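Local atomic coordinates of alkyl hydroperoxide reductase AhpD (Legionella pneumophila, PDB entry 5DIK), a protein that probably reduces peroxides as an alkylhydroperoxidase of the carboxymuconolactone decarboxylase family, possibly as part of the bacterium's antioxidative response. Residues A[85-90]-A[111-116]; A[59-64]-A[71-76]; A[11-16]-A[116-121]. All blocks are in the same frame, centred on the assembly; numbering follows the deposited sequence.

Contact 1. Residues A[85-90]-A[111-116]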
loop_
_atom_site.group_PDB
_atom_site.type_symbol
_atom_site.label_atom_id
_atom_site.label_comp_id
_atom_site.label_asym_id
_atom_site.label_seq_id
_atom_site.Cartn_x
_atom_site.Cartn_y
_atom_site.Cartn_z
ATOM N N ALA A 85 -15.511 18.982 -14.648
ATOM C CA ALA A 85 -16.118 18.248 -13.544
ATOM C C ALA A 85 -16.653 19.238 -12.521
ATOM O O ALA A 85 -16.027 20.257 -12.259
ATOM C CB ALA A 85 -15.077 17.336 -12.884
ATOM N N THR A 86 -17.790 18.936 -11.925
ATOM C CA THR A 86 -18.332 19.802 -10.881
ATOM C C THR A 86 -17.739 19.420 -9.524
ATOM O O THR A 86 -17.236 18.305 -9.305
ATOM C CB THR A 86 -19.862 19.720 -10.799
ATOM O OG1 THR A 86 -20.243 18.412 -10.345
ATOM C CG2 THR A 86 -20.500 19.999 -12.169
ATOM N N ARG A 87 -17.801 20.383 -8.626
ATOM C CA ARG A 87 -17.445 20.183 -7.237
ATOM C C ARG A 87 -18.186 18.985 -6.623
ATOM O O ARG A 87 -17.588 18.171 -5.915
ATOM C CB ARG A 87 -17.792 21.477 -6.481
ATOM C CG ARG A 87 -17.267 21.513 -5.075
ATOM C CD ARG A 87 -17.746 22.780 -4.400
ATOM N NE ARG A 87 -17.261 22.836 -3.042
ATOM C CZ ARG A 87 -16.088 23.309 -2.685
ATOM N NH1 ARG A 87 -15.247 23.808 -3.585
ATOM N NH2 ARG A 87 -15.769 23.329 -1.404
ATOM N N GLU A 88 -19.484 18.872 -6.904
ATOM C CA GLU A 88 -20.275 17.783 -6.382
ATOM C C GLU A 88 -19.857 16.400 -6.925
ATOM O O GLU A 88 -19.878 15.429 -6.176
ATOM C CB GLU A 88 -21.779 17.997 -6.623
ATOM C CG GLU A 88 -22.693 16.892 -6.052
ATOM C CD GLU A 88 -22.680 16.739 -4.521
ATOM O OE1 GLU A 88 -22.260 17.683 -3.830
ATOM O OE2 GLU A 88 -23.092 15.672 -4.009
ATOM N N GLU A 89 -19.525 16.320 -8.201
ATOM C CA GLU A 89 -18.982 15.066 -8.774
ATOM C C GLU A 89 -17.679 14.716 -8.055
ATOM O O GLU A 89 -17.463 13.557 -7.709
ATOM C CB GLU A 89 -18.745 15.189 -10.297
ATOM C CG GLU A 89 -20.034 15.270 -11.087
ATOM C CD GLU A 89 -19.846 15.719 -12.536
ATOM O OE1 GLU A 89 -18.904 16.487 -12.853
ATOM O OE2 GLU A 89 -20.654 15.288 -13.364
ATOM N N LEU A 90 -16.817 15.709 -7.830
ATOM C CA LEU A 90 -15.570 15.452 -7.089
ATOM C C LEU A 90 -15.859 14.931 -5.678
ATOM O O LEU A 90 -15.301 13.911 -5.260
ATOM C CB LEU A 90 -14.687 16.699 -7.041
ATOM C CG LEU A 90 -13.477 16.592 -6.112
ATOM C CD1 LEU A 90 -12.483 15.608 -6.687
ATOM C CD2 LEU A 90 -12.812 17.936 -5.901
ATOM N N GLU A 111 -6.806 16.940 0.808
ATOM C CA GLU A 111 -5.821 17.413 -0.162
ATOM C C GLU A 111 -6.412 17.551 -1.555
ATOM O O GLU A 111 -6.124 18.527 -2.265
ATOM C CB GLU A 111 -4.604 16.460 -0.238
ATOM C CG GLU A 111 -3.760 16.449 1.013
ATOM C CD GLU A 111 -2.277 16.179 0.745
ATOM O OE1 GLU A 111 -1.854 15.961 -0.435
ATOM O OE2 GLU A 111 -1.510 16.193 1.735
ATOM N N ALA A 112 -7.228 16.576 -1.980
ATOM C CA ALA A 112 -7.847 16.669 -3.292
ATOM C C ALA A 112 -8.780 17.916 -3.435
ATOM O O ALA A 112 -8.850 18.533 -4.488
ATOM C CB ALA A 112 -8.627 15.412 -3.603
ATOM N N LEU A 113 -9.539 18.209 -2.394
ATOM C CA LEU A 113 -10.457 19.353 -2.445
ATOM C C LEU A 113 -9.619 20.640 -2.530
ATOM O O LEU A 113 -9.931 21.517 -3.315
ATOM C CB LEU A 113 -11.351 19.393 -1.227
ATOM C CG LEU A 113 -12.372 20.543 -1.241
ATOM C CD1 LEU A 113 -13.264 20.474 -2.471
ATOM C CD2 LEU A 113 -13.209 20.514 0.012
ATOM N N GLU A 114 -8.552 20.722 -1.746
ATOM C CA GLU A 114 -7.628 21.859 -1.810
ATOM C C GLU A 114 -7.059 22.049 -3.215
ATOM O O GLU A 114 -7.070 23.167 -3.737
ATOM C CB GLU A 114 -6.494 21.722 -0.783
ATOM C CG GLU A 114 -5.492 22.872 -0.790
ATOM C CD GLU A 114 -4.299 22.632 0.125
ATOM O OE1 GLU A 114 -4.427 21.898 1.119
ATOM O OE2 GLU A 114 -3.219 23.193 -0.142
ATOM N N ALA A 115 -6.613 20.960 -3.846
ATOM C CA ALA A 115 -6.091 21.003 -5.208
ATOM C C ALA A 115 -7.120 21.451 -6.237
ATOM O O ALA A 115 -6.832 22.309 -7.077
ATOM C CB ALA A 115 -5.507 19.642 -5.622
ATOM N N PHE A 116 -8.310 20.875 -6.169
ATOM C CA PHE A 116 -9.390 21.251 -7.051
ATOM C C PHE A 116 -9.730 22.740 -6.930
ATOM O O PHE A 116 -9.928 23.411 -7.940
ATOM C CB PHE A 116 -10.627 20.399 -6.750
ATOM C CG PHE A 116 -11.750 20.593 -7.711
ATOM C CD1 PHE A 116 -11.734 19.982 -8.957
ATOM C CD2 PHE A 116 -12.846 21.374 -7.358
ATOM C CE1 PHE A 116 -12.788 20.142 -9.838
ATOM C CE2 PHE A 116 -13.895 21.569 -8.253
ATOM C CZ PHE A 116 -13.872 20.946 -9.485
#
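In the all-helical fold of this AhpD-like protein, the first turn of helix 87-99 packs on helix 102-120, and Phe116 meets Ala85, Arg87 and Leu90 across the interface. Phe116 points toward the opposite segment, its CG anti to the backbone N (chi1 -173°), and the far end of its ring reaches the turn just before helix 87-99. There the carbonyl oxygen of Ala85 lies in the plane of the ring at its edge, 3.6 Å from Phe116 CZ, where the rim C-H groups carry slight positive charge. Phe116 CE2 also approaches Arg87 CA at 3.9 Å. The near end of the ring is met by one methyl of Leu90: CD2 is 3.4 Å from Phe116 CG and as close to its CB, a tight fit between side chains that reach out from their helices in opposing senses. Leu90 CD2 also lies 4.3 Å from Leu113 CD1.

Leu113 CD1 in turn sits over one face of the Arg87 guanidinium, offset toward its rim and 3.9 Å from NH2. The extended arginine chain carries its charge to Glu117 of the same chain and, through NE, to Glu30 of a second subunit. The start of helix 87-99 is fixed by a capping box: Glu89 N donates to Thr86 OG1 (3.1 Å), and Thr86 N returns a nearly straight bond to Glu89 OE1 (2.8 Å, 169°). Glu89 OE2 forms a salt bridge with Lys54.

Apolar contact thus holds the buried side of the interface, while ionic bonds anchor its arginine edge. With its guanidinium lying on a leucine methyl and its N-H groups turned to two carboxylates, Arg87 links this helix pair to the subunit interface.

Contact 2. Residues A[59-64]-A[71-76]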
loop_
_atom_site.group_PDB
_atom_site.type_symbol
_atom_site.label_atom_id
_atom_site.label_comp_id
_atom_site.label_asym_id
_atom_site.label_seq_id
_atom_site.Cartn_x
_atom_site.Cartn_y
_atom_site.Cartn_z
ATOM N N ILE A 59 -12.390 8.515 -11.756
ATOM C CA ILE A 59 -11.792 7.259 -11.312
ATOM C C ILE A 59 -10.317 7.447 -10.970
ATOM O O ILE A 59 -9.863 6.995 -9.910
ATOM C CB ILE A 59 -11.971 6.151 -12.365
ATOM C CG1 ILE A 59 -13.461 5.819 -12.508
ATOM C CG2 ILE A 59 -11.160 4.898 -12.006
ATOM C CD1 ILE A 59 -13.757 5.022 -13.767
ATOM N N ALA A 60 -9.581 8.153 -11.820
ATOM C CA ALA A 60 -8.161 8.437 -11.559
ATOM C C ALA A 60 -7.989 9.210 -10.251
ATOM O O ALA A 60 -7.075 8.924 -9.492
ATOM C CB ALA A 60 -7.528 9.193 -12.711
ATOM N N MET A 61 -8.876 10.162 -9.986
ATOM C CA MET A 61 -8.797 10.961 -8.734
ATOM C C MET A 61 -9.037 10.091 -7.505
ATOM O O MET A 61 -8.306 10.200 -6.527
ATOM C CB MET A 61 -9.783 12.115 -8.740
ATOM C CG MET A 61 -9.782 12.907 -7.424
ATOM S SD MET A 61 -8.154 13.580 -6.997
ATOM C CE MET A 61 -8.268 14.927 -8.170
ATOM N N ALA A 62 -10.032 9.219 -7.565
ATOM C CA ALA A 62 -10.249 8.256 -6.487
ATOM C C ALA A 62 -9.026 7.405 -6.205
ATOM O O ALA A 62 -8.649 7.230 -5.033
ATOM C CB ALA A 62 -11.451 7.375 -6.762
ATOM N N LEU A 63 -8.399 6.902 -7.264
ATOM C CA LEU A 63 -7.197 6.088 -7.156
ATOM C C LEU A 63 -6.011 6.881 -6.602
ATOM O O LEU A 63 -5.230 6.374 -5.804
ATOM C CB LEU A 63 -6.826 5.523 -8.546
ATOM C CG LEU A 63 -7.731 4.423 -9.056
ATOM C CD1 LEU A 63 -7.568 4.198 -10.556
ATOM C CD2 LEU A 63 -7.408 3.143 -8.343
ATOM N N ALA A 64 -5.884 8.131 -7.033
ATOM C CA ALA A 64 -4.852 9.012 -6.499
ATOM C C ALA A 64 -4.958 9.258 -4.998
ATOM O O ALA A 64 -3.932 9.330 -4.307
ATOM C CB ALA A 64 -4.844 10.339 -7.265
ATOM N N GLY A 71 1.266 14.228 -5.939
ATOM C CA GLY A 71 1.489 14.494 -7.344
ATOM C C GLY A 71 0.345 14.126 -8.237
ATOM O O GLY A 71 -0.108 14.950 -9.054
ATOM N N CYS A 72 -0.127 12.880 -8.100
ATOM C CA CYS A 72 -1.275 12.393 -8.835
ATOM C C CYS A 72 -2.503 13.229 -8.521
ATOM O O CYS A 72 -3.274 13.574 -9.408
ATOM C CB CYS A 72 -1.580 10.962 -8.400
ATOM S SG CYS A 72 -0.165 9.836 -8.446
ATOM N N ILE A 73 -2.659 13.573 -7.247
ATOM C CA ILE A 73 -3.832 14.383 -6.836
ATOM C C ILE A 73 -3.806 15.747 -7.570
ATOM O O ILE A 73 -4.830 16.199 -8.113
ATOM C CB ILE A 73 -3.898 14.546 -5.303
ATOM C CG1 ILE A 73 -4.340 13.220 -4.681
ATOM C CG2 ILE A 73 -4.910 15.630 -4.893
ATOM C CD1 ILE A 73 -4.150 13.167 -3.175
ATOM N N GLY A 74 -2.632 16.354 -7.616
ATOM C CA GLY A 74 -2.446 17.624 -8.298
ATOM C C GLY A 74 -2.761 17.558 -9.779
ATOM O O GLY A 74 -3.560 18.343 -10.287
ATOM N N PHE A 75 -2.149 16.607 -10.479
ATOM C CA PHE A 75 -2.387 16.472 -11.900
ATOM C C PHE A 75 -3.815 16.135 -12.253
ATOM O O PHE A 75 -4.369 16.734 -13.184
ATOM C CB PHE A 75 -1.440 15.457 -12.567
ATOM C CG PHE A 75 -0.034 15.970 -12.756
ATOM C CD1 PHE A 75 0.246 16.980 -13.688
ATOM C CD2 PHE A 75 1.028 15.425 -12.045
ATOM C CE1 PHE A 75 1.549 17.467 -13.862
ATOM C CE2 PHE A 75 2.328 15.909 -12.209
ATOM C CZ PHE A 75 2.597 16.920 -13.139
ATOM N N HIS A 76 -4.416 15.160 -11.552
ATOM C CA HIS A 76 -5.781 14.781 -11.866
ATOM C C HIS A 76 -6.811 15.862 -11.493
ATOM O O HIS A 76 -7.818 15.989 -12.185
ATOM C CB HIS A 76 -6.116 13.405 -11.279
ATOM C CG HIS A 76 -5.287 12.324 -11.893
ATOM N ND1 HIS A 76 -5.280 12.083 -13.254
ATOM C CD2 HIS A 76 -4.365 11.497 -11.364
ATOM C CE1 HIS A 76 -4.416 11.125 -13.533
ATOM N NE2 HIS A 76 -3.858 10.736 -12.401
#
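The ring of His76 lies face-on to the methyl of Ala60, whose CB stands 3.7 Å from the ring centroid and 12° off the ring normal, a CH-pi contact over the centre of the ring. Segments 59-64 and 71-76 run nearly antiparallel (159°), their axes 8.8 Å apart at closest approach, which small residues allow. One turn on from Ala60, Ala64 CB touches Cys72 CB at 3.5 Å and Ile73 CG1 at 3.9 Å. Met61 comes from the flank: its chain turns at both CB-CG and CG-SD (chi3 77°), bringing CE to 3.7 Å from Ile73 O, and close also to the backbone carbonyl carbon of His76.

Cys72, modelled in two conformations, forms the disulfide with Cys69, the CxxC pair of the AhpD-like family. ND1 of His76 is hydrogen-bonded to Glu57, and Tyr99 of a third subunit packs on this histidine. In related AhpD enzymes such a glutamate and histidine are thought to relay protons to the redox cysteines, as Glu57 and His76 may here. The alanine methyl under the ring and the bond to Glu57 would restrict the tilt and rotation of His76, consistent with a second-shell role for Ala60.

Contact 3. Residues A[11-16]-A[116-121]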
loop_
_atom_site.group_PDB
_atom_site.type_symbol
_atom_site.label_atom_id
_atom_site.label_comp_id
_atom_site.label_asym_id
_atom_site.label_seq_id
_atom_site.Cartn_x
_atom_site.Cartn_y
_atom_site.Cartn_z
ATOM N N ASP A 11 -0.462 28.185 -3.588
ATOM C CA ASP A 11 -0.050 27.523 -4.831
ATOM C C ASP A 11 0.657 26.160 -4.588
ATOM O O ASP A 11 1.534 25.762 -5.356
ATOM C CB ASP A 11 0.908 28.446 -5.594
ATOM C CG ASP A 11 2.269 28.510 -4.927
ATOM O OD1 ASP A 11 2.298 28.461 -3.672
ATOM O OD2 ASP A 11 3.304 28.546 -5.623
ATOM N N LYS A 12 0.286 25.477 -3.520
ATOM C CA LYS A 12 0.905 24.201 -3.144
ATOM C C LYS A 12 0.977 23.198 -4.296
ATOM O O LYS A 12 2.044 22.668 -4.601
ATOM C CB LYS A 12 0.114 23.578 -2.012
ATOM C CG LYS A 12 0.662 22.252 -1.533
ATOM C CD LYS A 12 -0.235 21.694 -0.438
ATOM C CE LYS A 12 0.261 20.343 0.024
ATOM N NZ LYS A 12 -0.629 19.855 1.112
ATOM N N PHE A 13 -0.157 22.954 -4.948
ATOM C CA PHE A 13 -0.220 21.926 -6.001
ATOM C C PHE A 13 0.297 22.397 -7.349
ATOM O O PHE A 13 0.754 21.583 -8.163
ATOM C CB PHE A 13 -1.632 21.353 -6.107
ATOM C CG PHE A 13 -2.003 20.536 -4.916
ATOM C CD1 PHE A 13 -1.600 19.199 -4.824
ATOM C CD2 PHE A 13 -2.707 21.089 -3.865
ATOM C CE1 PHE A 13 -1.907 18.441 -3.706
ATOM C CE2 PHE A 13 -3.014 20.337 -2.743
ATOM C CZ PHE A 13 -2.621 19.003 -2.670
ATOM N N SER A 14 0.241 23.705 -7.607
ATOM C CA SER A 14 0.903 24.226 -8.790
ATOM C C SER A 14 2.403 23.960 -8.687
ATOM O O SER A 14 3.020 23.523 -9.643
ATOM C CB SER A 14 0.641 25.746 -8.960
ATOM O OG SER A 14 1.391 26.238 -10.055
ATOM N N HIS A 15 2.967 24.211 -7.520
ATOM C CA HIS A 15 4.382 23.992 -7.269
ATOM C C HIS A 15 4.735 22.488 -7.361
ATOM O O HIS A 15 5.734 22.105 -7.977
ATOM C CB HIS A 15 4.740 24.645 -5.920
ATOM C CG HIS A 15 6.176 24.521 -5.517
ATOM N ND1 HIS A 15 6.616 23.580 -4.603
ATOM C CD2 HIS A 15 7.268 25.244 -5.864
ATOM C CE1 HIS A 15 7.919 23.714 -4.427
ATOM N NE2 HIS A 15 8.341 24.713 -5.184
ATOM N N ILE A 16 3.892 21.639 -6.786
ATOM C CA ILE A 16 4.168 20.189 -6.799
ATOM C C ILE A 16 4.173 19.687 -8.242
ATOM O O ILE A 16 5.112 19.016 -8.656
ATOM C CB ILE A 16 3.146 19.411 -5.930
ATOM C CG1 ILE A 16 3.401 19.681 -4.456
ATOM C CG2 ILE A 16 3.222 17.911 -6.211
ATOM C CD1 ILE A 16 2.308 19.205 -3.531
ATOM N N PHE A 116 -8.310 20.875 -6.169
ATOM C CA PHE A 116 -9.390 21.251 -7.051
ATOM C C PHE A 116 -9.730 22.740 -6.930
ATOM O O PHE A 116 -9.928 23.411 -7.940
ATOM C CB PHE A 116 -10.627 20.399 -6.750
ATOM C CG PHE A 116 -11.750 20.593 -7.711
ATOM C CD1 PHE A 116 -11.734 19.982 -8.957
ATOM C CD2 PHE A 116 -12.846 21.374 -7.358
ATOM C CE1 PHE A 116 -12.788 20.142 -9.838
ATOM C CE2 PHE A 116 -13.895 21.569 -8.253
ATOM C CZ PHE A 116 -13.872 20.946 -9.485
ATOM N N GLU A 117 -9.776 23.242 -5.705
ATOM C CA GLU A 117 -10.075 24.660 -5.478
ATOM C C GLU A 117 -8.952 25.534 -6.018
ATOM O O GLU A 117 -9.222 26.577 -6.630
ATOM C CB GLU A 117 -10.324 24.949 -3.993
ATOM C CG GLU A 117 -11.661 24.415 -3.486
ATOM C CD GLU A 117 -12.054 24.914 -2.092
ATOM O OE1 GLU A 117 -13.209 24.671 -1.699
ATOM O OE2 GLU A 117 -11.217 25.519 -1.375
ATOM N N GLU A 118 -7.696 25.125 -5.791
ATOM C CA GLU A 118 -6.525 25.832 -6.325
ATOM C C GLU A 118 -6.542 25.946 -7.844
ATOM O O GLU A 118 -6.318 27.034 -8.389
ATOM C CB GLU A 118 -5.221 25.173 -5.865
ATOM C CG GLU A 118 -3.983 25.821 -6.466
ATOM C CD GLU A 118 -2.675 25.215 -6.022
ATOM O OE1 GLU A 118 -2.615 24.509 -4.960
ATOM O OE2 GLU A 118 -1.680 25.455 -6.740
ATOM N N PHE A 119 -6.842 24.861 -8.555
ATOM C CA PHE A 119 -6.845 24.929 -10.012
ATOM C C PHE A 119 -8.132 25.498 -10.597
ATOM O O PHE A 119 -8.187 25.770 -11.787
ATOM C CB PHE A 119 -6.569 23.548 -10.626
ATOM C CG PHE A 119 -5.164 23.081 -10.406
ATOM C CD1 PHE A 119 -4.106 23.755 -10.990
ATOM C CD2 PHE A 119 -4.906 21.989 -9.601
ATOM C CE1 PHE A 119 -2.804 23.343 -10.785
ATOM C CE2 PHE A 119 -3.610 21.554 -9.396
ATOM C CZ PHE A 119 -2.554 22.225 -9.989
ATOM N N SER A 120 -9.166 25.626 -9.774
ATOM C CA SER A 120 -10.441 26.255 -10.164
ATOM C C SER A 120 -10.320 27.794 -10.140
ATOM O O SER A 120 -11.137 28.468 -10.733
ATOM C CB SER A 120 -11.574 25.810 -9.251
ATOM O OG SER A 120 -11.872 24.427 -9.435
ATOM N N LYS A 121 -9.336 28.310 -9.417
ATOM C CA LYS A 121 -8.910 29.709 -9.535
ATOM C C LYS A 121 -8.375 29.923 -10.956
ATOM O O LYS A 121 -8.459 31.023 -11.489
ATOM C CB LYS A 121 -7.808 30.047 -8.522
ATOM C CG LYS A 121 -8.300 30.547 -7.164
ATOM C CD LYS A 121 -7.182 31.020 -6.249
ATOM C CE LYS A 121 -7.118 32.537 -6.080
ATOM N NZ LYS A 121 -5.945 32.972 -5.272
#
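Glu118 grips the first turn of helix 12-30 with both carboxylate oxygens. Phe13 N donates to OE1 of Glu118 at 2.9 Å and 160°, and Ser14 N donates to Glu118 OE2 at 2.7 Å, less straight (148°). Each oxygen is met on its syn side, the Phe13 N-H lying closer to the carboxylate plane than that of Ser14. Two neighbouring backbone N-H groups are therefore held by one carboxylate, whose rotation is fixed by the pair of bonds. Glu118 can reach them because its CG is anti to the backbone N (chi1 176°) and the rest of the chain is extended, spanning the gap between segments 12-16 and 116-120, whose axes cross at close to a right angle, 9.6 Å apart.

Carbon atoms close round the carboxylate. Ser14 CB is 3.2 Å from Glu118 OE2, and on the other oxygen OE1 lies in the plane of the Phe13 ring at its edge, 3.6 Å from Phe13 CD2. Further along helix 102-120, the Phe119 ring leans on the same turn: its CE2 touches Phe13 CB at 3.8 Å, while the backbone oxygen of Phe13 lies near the plane of that ring, at the edge by CZ. Beyond the segments, the Phe13 side chain packs on Glu111 and Ala115 of helix 102-120, and Phe119 on Ser77 and Gln78 of helix 70-82.

Asp11 occupies the N-cap position, but its side chain makes no capping bond, and a carboxylate remote in sequence takes up N-H groups of the first turn. The positive end of the helix dipole would be expected to favour the anionic form of Glu118. Two hydrogen bonds, probably aided by the helix dipole, thus tie the N-terminal helix to the C-terminal one, with Phe119 packed against Phe13 CB.

Overall arrangement
Contact 2 is the innermost, its centre about 2 Å from the centre of the subunit, and carries Cys72 of the disulfide, the probable redox site; the centres of contacts 1 and 3 lie about 11 Å and 13 Å from it. Helix 102-120 serves both outer contacts, whose segments overlap at Phe116, and also covers the inner one: Ala112 CA packs on Ile73 CG2 at 3.5 Å. Contact 3 reaches helix 70-82 through Phe119, whose CE2 is 3.3 Å from Gly74 O. A salt bridge from Arg87 NH2 to Glu117 OE1 (2.9 Å) joins contacts 1 and 3. Along the chain, contact 2 closes before contact 1 opens, both nested within contact 3.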